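CLIP-associating protein (Drosophila melanogaster, PDB 4G3A) tracks microtubule plus ends, stabilises dynamic microtubules and is required for mitotic spindle formation; this piece is its N-terminal TOG-like HEAT-repeat domain. Local coordinates at residues A[43-46]-A[47-51]. Numbering follows the deposited sequence.
Sequences VCTD and MGFLI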
ATOM      1  N   VAL A  43       3.637  21.763 -14.938  1.00 58.26           N
ATOM      2  CA  VAL A  43       3.849  21.844 -16.372  1.00 63.87           C
ATOM      3  C   VAL A  43       5.210  21.229 -16.667  1.00 63.76           C
ATOM      4  O   VAL A  43       6.172  21.466 -15.945  1.00 61.13           O
ATOM      5  CB  VAL A  43       3.840  23.298 -16.879  1.00 68.94           C
ATOM      6  CG1 VAL A  43       4.289  23.353 -18.331  1.00 69.86           C
ATOM      7  CG2 VAL A  43       2.454  23.907 -16.731  1.00 71.34           C
ATOM      8  N   CYS A  44       5.280  20.418 -17.713  1.00 65.03           N
ATOM      9  CA  CYS A  44       6.550  19.899 -18.197  1.00 65.45           C
ATOM     10  C   CYS A  44       6.369  19.428 -19.637  1.00 71.92           C
ATOM     11  O   CYS A  44       5.274  19.515 -20.193  1.00 74.51           O
ATOM     12  CB  CYS A  44       7.078  18.765 -17.307  1.00 62.60           C
ATOM     13  SG  CYS A  44       6.047  17.273 -17.241  1.00 57.91           S
ATOM     14  N   THR A  45       7.441  18.922 -20.234  1.00 72.29           N
ATOM     15  CA  THR A  45       7.391  18.444 -21.608  1.00 74.25           C
ATOM     16  C   THR A  45       6.530  17.201 -21.729  1.00 68.33           C
ATOM     17  O   THR A  45       5.616  17.149 -22.550  1.00 66.64           O
ATOM     18  CB  THR A  45       8.795  18.129 -22.144  1.00 77.57           C
ATOM     19  OG1 THR A  45       9.508  19.353 -22.349  1.00 71.69           O
ATOM     20  CG2 THR A  45       8.704  17.369 -23.459  1.00 81.18           C
ATOM     21  N   ASP A  46       6.832  16.204 -20.906  1.00 67.99           N
ATOM     22  CA  ASP A  46       6.109  14.939 -20.917  1.00 60.84           C
ATOM     23  C   ASP A  46       6.194  14.318 -19.528  1.00 60.64           C
ATOM     24  O   ASP A  46       7.284  14.014 -19.043  1.00 56.15           O
ATOM     25  CB  ASP A  46       6.705  13.998 -21.966  1.00 65.02           C
ATOM     26  CG  ASP A  46       5.863  12.754 -22.197  1.00 68.42           C
ATOM     27  OD1 ASP A  46       5.105  12.356 -21.282  1.00 69.12           O
ATOM     28  OD2 ASP A  46       5.974  12.171 -23.302  1.00 66.04           O
HETATM   29  N   MSE A  47       5.040  14.149 -18.891  1.00 60.71           N
HETATM   30  CA  MSE A  47       4.970  13.622 -17.528  1.00 56.53           C
HETATM   31  C   MSE A  47       5.597  12.236 -17.431  1.00 57.09           C
HETATM   32  O   MSE A  47       6.220  11.896 -16.428  1.00 52.44           O
HETATM   33  CB  MSE A  47       3.520  13.596 -17.049  1.00 55.22           C
HETATM   34  CG  MSE A  47       3.321  12.992 -15.668  1.00 52.13           C
HETATM   35 SE   MSE A  47       4.343  13.898 -14.268  1.00 60.43          SE
HETATM   36  CE  MSE A  47       3.383  15.595 -14.225  1.00 45.55           C
ATOM     37  N   GLY A  48       5.441  11.445 -18.489  1.00 59.62           N
ATOM     38  CA  GLY A  48       6.025  10.118 -18.548  1.00 55.34           C
ATOM     39  C   GLY A  48       7.520  10.135 -18.297  1.00 52.07           C
ATOM     40  O   GLY A  48       8.075   9.200 -17.724  1.00 52.59           O
ATOM     41  N   PHE A  49       8.178  11.210 -18.722  1.00 49.60           N
ATOM     42  CA  PHE A  49       9.613  11.352 -18.503  1.00 54.34           C
ATOM     43  C   PHE A  49       9.952  11.410 -17.018  1.00 51.71           C
ATOM     44  O   PHE A  49      10.974  10.881 -16.585  1.00 48.97           O
ATOM     45  CB  PHE A  49      10.158  12.602 -19.198  1.00 65.22           C
ATOM     46  CG  PHE A  49      10.338  12.450 -20.678  1.00 75.77           C
ATOM     47  CD1 PHE A  49      11.065  11.391 -21.196  1.00 80.65           C
ATOM     48  CD2 PHE A  49       9.807  13.384 -21.550  1.00 84.20           C
ATOM     49  CE1 PHE A  49      11.240  11.258 -22.560  1.00 89.62           C
ATOM     50  CE2 PHE A  49       9.980  13.258 -22.913  1.00 90.33           C
ATOM     51  CZ  PHE A  49      10.698  12.193 -23.418  1.00 92.72           C
ATOM     52  N   LEU A  50       9.102  12.069 -16.238  1.00 51.32           N
ATOM     53  CA  LEU A  50       9.335  12.141 -14.802  1.00 45.22           C
ATOM     54  C   LEU A  50       9.087  10.779 -14.178  1.00 44.41           C
ATOM     55  O   LEU A  50       9.845  10.338 -13.313  1.00 45.94           O
ATOM     56  CB  LEU A  50       8.455  13.202 -14.143  1.00 37.46           C
ATOM     57  CG  LEU A  50       8.629  13.263 -12.623  1.00 42.58           C
ATOM     58  CD1 LEU A  50      10.083  13.526 -12.265  1.00 46.61           C
ATOM     59  CD2 LEU A  50       7.724  14.319 -12.012  1.00 36.28           C
ATOM     60  N   ILE A  51       8.025  10.117 -14.627  1.00 49.70           N
ATOM     61  CA  ILE A  51       7.697   8.768 -14.159  1.00 48.23           C
ATOM     62  C   ILE A  51       8.847   7.810 -14.414  1.00 49.96           C
ATOM     63  O   ILE A  51       9.260   7.074 -13.520  1.00 46.60           O
ATOM     64  CB  ILE A  51       6.451   8.213 -14.850  1.00 43.19           C
ATOM     65  CG1 ILE A  51       5.256   9.128 -14.588  1.00 40.03           C
ATOM     66  CG2 ILE A  51       6.176   6.773 -14.382  1.00 44.43           C
ATOM     67  CD1 ILE A  51       4.901   9.271 -13.102  1.00 43.66           C
TER
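C44 and D46 meet the first residues of helix 47-58, M47, G48 and F49, in a worked example of N-capping, here where the loop 43-46 runs into that helix within the first HEAT repeat of this TOG-like domain. C44 comes first: SG lies 3.7 Å from M47 N and, more loosely, 4.4 Å from the terminal methyl CE of M47, a selenomethionine whose chain folds round at its last two torsions. The same cysteine leans on L9 and D10 of helix 9-18, and D10 also accepts from T45 N, which ties the loop to helix 9-18. T45 adds a light touch, its CG2 standing at the edge of the F49 ring, 4.3 Å from CE2. D46 is the N-cap. Its anti torsion (chi1 -170°) places CG beside the carbonyl carbon and carries OD1 to G48 N, 3.0 Å away, in a bent bond (N-H...OD1 141°) met from above the carboxylate plane. D46 O accepts from F49 N at 3.0 Å. Two N-H groups of the opening turn are thereby satisfied at this surface site. F49 crosses D46 roughly at right angles, ring and carboxylate planes 70° apart, and CD2 comes within 3.2 Å of D46 CB.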